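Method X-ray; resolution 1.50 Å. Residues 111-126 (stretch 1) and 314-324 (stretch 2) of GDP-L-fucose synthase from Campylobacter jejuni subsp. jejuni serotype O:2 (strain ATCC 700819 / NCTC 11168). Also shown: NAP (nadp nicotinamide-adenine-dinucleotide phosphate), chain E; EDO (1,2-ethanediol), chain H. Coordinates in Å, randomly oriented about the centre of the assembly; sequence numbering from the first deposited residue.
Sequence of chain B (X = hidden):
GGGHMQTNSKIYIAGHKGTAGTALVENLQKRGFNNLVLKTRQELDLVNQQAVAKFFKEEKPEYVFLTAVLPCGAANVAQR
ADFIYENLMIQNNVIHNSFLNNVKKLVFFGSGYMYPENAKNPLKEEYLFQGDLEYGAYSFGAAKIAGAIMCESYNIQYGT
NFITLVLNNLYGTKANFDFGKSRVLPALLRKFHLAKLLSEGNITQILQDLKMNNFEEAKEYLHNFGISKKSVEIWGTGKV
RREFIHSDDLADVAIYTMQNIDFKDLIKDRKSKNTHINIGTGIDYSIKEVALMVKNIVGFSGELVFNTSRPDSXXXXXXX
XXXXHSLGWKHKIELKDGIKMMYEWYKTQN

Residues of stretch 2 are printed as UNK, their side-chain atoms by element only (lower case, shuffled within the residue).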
# COMPACT_ATOMS: atom_id res chain seq x y z
N SER B 111 -4.44 -11.36 -5.29
CA SER B 111 -4.02 -11.79 -6.64
C SER B 111 -2.54 -12.13 -6.60
O SER B 111 -1.79 -11.44 -5.88
CB SER B 111 -4.31 -10.68 -7.65
OG SER B 111 -3.56 -10.88 -8.83
N GLY B 112 -2.13 -13.08 -7.41
CA GLY B 112 -0.70 -13.38 -7.62
C GLY B 112 0.07 -12.18 -8.11
O GLY B 112 1.29 -12.20 -8.04
N TYR B 113 -0.58 -11.13 -8.63
CA TYR B 113 0.14 -9.91 -9.03
C TYR B 113 0.71 -9.22 -7.79
O TYR B 113 1.53 -8.29 -7.98
CB TYR B 113 -0.76 -8.95 -9.80
CG TYR B 113 -1.06 -9.36 -11.23
CD1 TYR B 113 -0.04 -9.62 -12.13
CD2 TYR B 113 -2.36 -9.43 -11.67
CE1 TYR B 113 -0.31 -9.96 -13.45
CE2 TYR B 113 -2.65 -9.78 -12.99
CZ TYR B 113 -1.62 -10.06 -13.87
OH TYR B 113 -1.92 -10.38 -15.15
N MET B 114 0.42 -9.75 -6.60
CA MET B 114 0.97 -9.18 -5.34
C MET B 114 2.36 -9.76 -5.07
O MET B 114 3.00 -9.35 -4.08
CB MET B 114 0.05 -9.51 -4.15
CG MET B 114 0.47 -10.75 -3.39
SD MET B 114 -0.70 -11.18 -2.07
CE MET B 114 -2.23 -10.57 -2.77
N TYR B 115 2.82 -10.69 -5.93
CA TYR B 115 4.13 -11.34 -5.81
C TYR B 115 5.10 -10.78 -6.83
O TYR B 115 4.72 -10.39 -7.93
CB TYR B 115 4.00 -12.86 -5.93
CG TYR B 115 3.35 -13.51 -4.74
CD1 TYR B 115 3.88 -13.45 -3.46
CD2 TYR B 115 2.17 -14.22 -4.92
CE1 TYR B 115 3.27 -14.10 -2.39
CE2 TYR B 115 1.56 -14.88 -3.86
CZ TYR B 115 2.10 -14.79 -2.59
OH TYR B 115 1.50 -15.43 -1.55
N PRO B 116 6.41 -10.82 -6.51
CA PRO B 116 7.44 -10.34 -7.43
C PRO B 116 7.35 -11.05 -8.79
O PRO B 116 7.14 -12.25 -8.81
CB PRO B 116 8.76 -10.67 -6.75
CG PRO B 116 8.42 -10.72 -5.27
CD PRO B 116 7.00 -11.29 -5.24
N GLU B 117 7.54 -10.31 -9.88
CA GLU B 117 7.48 -10.86 -11.26
C GLU B 117 8.45 -12.06 -11.36
O GLU B 117 8.07 -13.07 -11.93
CB GLU B 117 7.86 -9.74 -12.23
CG GLU B 117 7.90 -10.19 -13.68
CD GLU B 117 8.00 -9.02 -14.65
OE1 GLU B 117 8.58 -8.00 -14.28
OE2 GLU B 117 7.50 -9.17 -15.77
N ASN B 118 9.62 -11.93 -10.77
CA ASN B 118 10.69 -12.94 -11.00
C ASN B 118 10.82 -13.86 -9.79
O ASN B 118 11.81 -14.62 -9.72
CB ASN B 118 12.01 -12.24 -11.33
CG ASN B 118 11.98 -11.58 -12.70
OD1 ASN B 118 11.44 -12.12 -13.65
ND2 ASN B 118 12.53 -10.38 -12.78
N ALA B 119 9.81 -13.92 -8.91
CA ALA B 119 9.87 -14.88 -7.78
C ALA B 119 9.77 -16.31 -8.30
O ALA B 119 9.14 -16.57 -9.32
CB ALA B 119 8.80 -14.58 -6.76
N LYS B 120 10.39 -17.23 -7.58
CA LYS B 120 10.42 -18.66 -7.97
C LYS B 120 9.02 -19.26 -7.89
O LYS B 120 8.30 -19.04 -6.92
CB LYS B 120 11.37 -19.40 -7.03
CG LYS B 120 11.38 -20.90 -7.22
CD LYS B 120 12.28 -21.65 -6.30
CE LYS B 120 12.14 -23.14 -6.49
NZ LYS B 120 10.91 -23.64 -5.82
N ASN B 121 8.68 -20.07 -8.88
CA ASN B 121 7.50 -20.97 -8.77
C ASN B 121 7.93 -22.27 -8.13
O ASN B 121 9.04 -22.77 -8.40
CB ASN B 121 6.91 -21.25 -10.14
CG ASN B 121 6.28 -20.05 -10.78
OD1 ASN B 121 5.42 -19.42 -10.18
ND2 ASN B 121 6.68 -19.75 -12.01
N PRO B 122 7.07 -22.90 -7.32
CA PRO B 122 5.76 -22.35 -6.97
C PRO B 122 5.91 -21.25 -5.92
O PRO B 122 6.79 -21.29 -5.07
CB PRO B 122 5.01 -23.57 -6.45
CG PRO B 122 6.11 -24.41 -5.81
CD PRO B 122 7.29 -24.23 -6.73
N LEU B 123 5.01 -20.26 -5.98
CA LEU B 123 5.11 -19.05 -5.13
C LEU B 123 4.68 -19.35 -3.71
O LEU B 123 3.52 -19.79 -3.49
CB LEU B 123 4.20 -17.97 -5.72
CG LEU B 123 4.57 -17.52 -7.12
CD1 LEU B 123 3.39 -16.81 -7.77
CD2 LEU B 123 5.81 -16.64 -7.07
N LYS B 124 5.57 -19.13 -2.75
CA LYS B 124 5.28 -19.22 -1.31
C LYS B 124 4.73 -17.88 -0.84
O LYS B 124 5.15 -16.84 -1.35
CB LYS B 124 6.56 -19.59 -0.59
CG LYS B 124 7.12 -20.97 -0.92
CD LYS B 124 8.29 -21.34 -0.02
CE LYS B 124 7.95 -21.54 1.44
NZ LYS B 124 9.14 -21.89 2.25
N GLU B 125 3.98 -17.93 0.24
CA GLU B 125 3.41 -16.69 0.85
C GLU B 125 4.56 -15.75 1.19
O GLU B 125 4.38 -14.51 1.11
CB GLU B 125 2.53 -17.11 2.01
CG GLU B 125 1.23 -17.75 1.57
CD GLU B 125 1.22 -19.27 1.42
OE1 GLU B 125 2.34 -19.90 1.47
OE2 GLU B 125 0.11 -19.87 1.28
N GLU B 126 5.68 -16.28 1.64
CA GLU B 126 6.83 -15.52 2.14
C GLU B 126 7.53 -14.79 1.02
O GLU B 126 8.45 -14.02 1.35
CB GLU B 126 7.84 -16.44 2.84
CG GLU B 126 7.33 -17.04 4.13
CD GLU B 126 6.59 -18.38 3.99
OE1 GLU B 126 6.39 -19.01 5.06
OE2 GLU B 126 6.21 -18.79 2.84
N UNK B 314 1.82 -14.34 -18.92
CA UNK B 314 2.96 -14.33 -19.87
C UNK B 314 4.18 -15.03 -19.24
O UNK B 314 4.74 -15.90 -19.92
c UNK B 314 4.31 -12.88 -21.46
c UNK B 314 3.28 -12.91 -20.35
o UNK B 314 2.06 -12.32 -20.79
N UNK B 315 4.58 -14.67 -18.02
CA UNK B 315 5.51 -15.48 -17.18
C UNK B 315 4.71 -16.55 -16.43
O UNK B 315 3.54 -16.28 -16.10
c UNK B 315 7.59 -14.09 -16.76
c UNK B 315 9.59 -14.34 -14.86
c UNK B 315 6.29 -14.63 -16.18
s UNK B 315 8.51 -13.10 -15.56
N UNK B 316 5.29 -17.73 -16.26
CA UNK B 316 4.63 -18.85 -15.55
C UNK B 316 4.32 -18.35 -14.13
O UNK B 316 5.16 -17.64 -13.56
o UNK B 316 5.29 -20.23 -17.94
o UNK B 316 6.50 -21.76 -16.91
c UNK B 316 5.80 -20.73 -16.91
c UNK B 316 5.53 -20.09 -15.55
N UNK B 317 3.14 -18.66 -13.59
CA UNK B 317 2.77 -18.34 -12.19
C UNK B 317 2.02 -19.53 -11.64
O UNK B 317 1.00 -19.92 -12.24
c UNK B 317 3.63 -15.45 -11.89
c UNK B 317 2.40 -15.85 -12.68
n UNK B 317 5.47 -14.13 -10.25
c UNK B 317 1.85 -17.11 -12.03
n UNK B 317 3.81 -12.72 -9.51
n UNK B 317 3.30 -14.39 -10.96
c UNK B 317 4.21 -13.75 -10.24
N UNK B 318 2.46 -20.06 -10.51
CA UNK B 318 1.81 -21.20 -9.86
C UNK B 318 1.97 -21.00 -8.37
O UNK B 318 3.13 -20.86 -7.94
c UNK B 318 0.70 -24.07 -9.69
c UNK B 318 2.53 -22.49 -10.30
c UNK B 318 3.02 -24.92 -10.02
c UNK B 318 2.16 -23.76 -9.54
N UNK B 319 0.87 -21.07 -7.63
CA UNK B 319 0.94 -20.98 -6.15
C UNK B 319 1.50 -22.26 -5.54
O UNK B 319 1.09 -23.35 -5.93
s UNK B 319 0.03 -18.02 -5.68
c UNK B 319 -0.44 -20.74 -5.53
c UNK B 319 -1.09 -19.41 -5.86
c UNK B 319 -1.19 -16.72 -5.82
N UNK B 320 2.30 -22.13 -4.49
CA UNK B 320 2.58 -23.21 -3.53
C UNK B 320 1.39 -23.22 -2.56
O UNK B 320 1.21 -22.19 -1.88
o UNK B 320 5.56 -24.34 -1.85
c UNK B 320 3.91 -22.95 -2.82
o UNK B 320 3.49 -24.84 -1.45
c UNK B 320 4.36 -24.12 -1.96
N UNK B 321 0.58 -24.28 -2.58
CA UNK B 321 -0.61 -24.41 -1.72
C UNK B 321 -0.32 -25.29 -0.51
O UNK B 321 -1.27 -25.81 0.11
s UNK B 321 -2.37 -23.65 -3.71
c UNK B 321 -1.78 -24.91 -2.53
N UNK B 322 0.94 -25.50 -0.15
CA UNK B 322 1.29 -26.33 1.04
C UNK B 322 0.61 -25.80 2.31
O UNK B 322 0.14 -26.59 3.15
o UNK B 322 3.39 -27.02 0.06
c UNK B 322 2.79 -26.44 1.22
N UNK B 323 0.51 -24.47 2.49
CA UNK B 323 0.00 -23.92 3.76
C UNK B 323 -1.51 -24.19 3.85
O UNK B 323 -1.97 -24.67 4.88
c UNK B 323 -0.03 -19.34 6.04
c UNK B 323 0.35 -22.44 3.83
c UNK B 323 -0.15 -21.70 5.04
c UNK B 323 0.22 -20.22 4.86
n UNK B 323 0.62 -18.04 5.74
N UNK B 324 -2.27 -23.95 2.79
CA UNK B 324 -3.72 -24.25 2.87
C UNK B 324 -3.91 -25.74 3.02
O UNK B 324 -4.82 -26.14 3.74
c UNK B 324 -6.04 -23.77 1.99
c UNK B 324 -6.57 -22.95 3.16
c UNK B 324 -4.16 -24.18 0.36
c UNK B 324 -4.53 -23.63 1.72
PA NAP E . -15.38 -9.72 -10.87
O1A NAP E . -14.52 -8.79 -11.68
O2A NAP E . -16.06 -10.84 -11.61
O5B NAP E . -16.51 -8.95 -10.10
C5B NAP E . -16.21 -7.79 -9.33
C4B NAP E . -17.51 -7.27 -8.80
O4B NAP E . -17.21 -6.15 -7.95
C3B NAP E . -18.49 -6.76 -9.89
O3B NAP E . -19.75 -7.40 -9.73
C2B NAP E . -18.52 -5.25 -9.65
O2B NAP E . -19.80 -4.66 -9.87
C1B NAP E . -18.19 -5.16 -8.17
N9A NAP E . -17.65 -3.86 -7.82
C8A NAP E . -16.52 -3.27 -8.30
N7A NAP E . -16.35 -2.03 -7.89
C5A NAP E . -17.46 -1.79 -7.10
C6A NAP E . -17.87 -0.65 -6.39
N6A NAP E . -17.22 0.52 -6.40
N1A NAP E . -19.04 -0.74 -5.71
C2A NAP E . -19.71 -1.90 -5.74
N3A NAP E . -19.42 -3.03 -6.38
C4A NAP E . -18.27 -2.90 -7.05
O3 NAP E . -14.49 -10.34 -9.70
PN NAP E . -13.88 -11.80 -9.59
O1N NAP E . -13.20 -12.12 -10.86
O2N NAP E . -14.96 -12.67 -9.09
O5D NAP E . -12.78 -11.57 -8.44
C5D NAP E . -13.10 -11.79 -7.08
C4D NAP E . -11.86 -11.53 -6.27
O4D NAP E . -10.83 -12.50 -6.64
C3D NAP E . -11.24 -10.14 -6.46
O3D NAP E . -10.66 -9.67 -5.23
C2D NAP E . -10.18 -10.42 -7.49
O2D NAP E . -9.16 -9.44 -7.55
C1D NAP E . -9.67 -11.78 -7.05
N1N NAP E . -8.97 -12.47 -8.16
C2N NAP E . -9.62 -12.82 -9.31
C3N NAP E . -8.95 -13.38 -10.34
C7N NAP E . -9.60 -13.76 -11.62
O7N NAP E . -8.94 -14.42 -12.45
N7N NAP E . -10.86 -13.38 -11.81
C4N NAP E . -7.53 -13.67 -10.21
C5N NAP E . -6.92 -13.31 -8.95
C6N NAP E . -7.60 -12.69 -8.04
P2B NAP E . -20.30 -4.34 -11.38
O1X NAP E . -20.70 -5.68 -11.91
O2X NAP E . -19.24 -3.65 -12.11
O3X NAP E . -21.50 -3.40 -11.16
C1 EDO H . 11.90 -14.86 -3.60
O1 EDO H . 13.22 -14.38 -3.65
C2 EDO H . 11.79 -16.22 -4.20
O2 EDO H . 12.10 -16.24 -5.55
O HOH W 1 6.63 -16.71 -10.67
O HOH W 2 -1.29 -22.23 0.66
O HOH W 3 2.02 -22.52 0.79
O HOH W 4 3.37 -18.22 5.40

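Position 314 has two carbons and one oxygen, CB carrying both the oxygen and the other carbon, and lies beyond the reach of stretch 1: threonine, T314. Position 315 is an unbranched chain of two carbons, a sulfur and a last carbon; the sulfur lies 3.5 Å from CG of E117 and the last carbon 3.1 Å from OD1 of N118. This is methionine, M315, a flexible, apolar chain lying along the turn from P116 to A119. Position 316 shows two carbons, the second bearing two oxygens, with CB 3.7 Å from ND2 of N121: aspartate, D316. Its backbone does the work here, O accepting a hydrogen bond from ND2 of N121 at 3.0 Å.

At position 317 three carbons lead to a nitrogen and then a carbon carrying two more nitrogens. One terminal nitrogen lies 3.0 Å from both O of G112 and O of Y115, the other 2.9 Å from O of P116. This is arginine, R317, whose planar guanidinium with several N-H bonds suits a site lined with carbonyls: NH1 donates to G112 and Y115, NH2 to P116. These acceptors lie at its edge, near its plane, while CD1 of L123 covers one face, 4.0 Å from NE. Water 1 accepts from NH2 of R317 and bridges to OD1 of N121.

Position 318 has four carbons forked at the second, the fork 4.2 Å from CB of P122: leucine, L318, a branched apolar chain packing on proline. Its N donates to OD1 of N121 at 3.0 Å, and its O accepts from N of L123 at 2.8 Å. Position 319 is again two carbons, sulfur, carbon; CB points away, but the last carbon comes 3.8 Å from CE2 of Y115, at the ring edge, and equally close to CA of G112, which has no side chain between them. A flexible methionine, M319, suits this bend.

Position 320, two carbons with two terminal oxygens, one 3.8 Å from CG of K124, is aspartate, D320; its N donates to O of L123 at 2.8 Å. Position 321, one carbon and a sulfur without contact, is cysteine, C321, small and buried at the N-cap position. Position 322, one carbon and an oxygen, also without contact, is serine, S322; its OG and N both donate to OD1 of D320, a carboxylate suited to accepting both. Position 323 has four carbons ending in nitrogen, the fourth 3.6 Å from OE2 of E125: lysine, K323, long enough to pass E125 while NZ bonds water 4. Position 324, four carbons forked at the first, one arm two carbons long, makes no contact: isoleucine, I324.

The contact thus joins a single backbone bridge at L123 and M319 to an arginine that gathers loop carbonyls, with N121 pairing to backbone and waters 2 and 3 linking E125 to the helix start.

Stretch 2 (314-324) TMDRLMDCSKI
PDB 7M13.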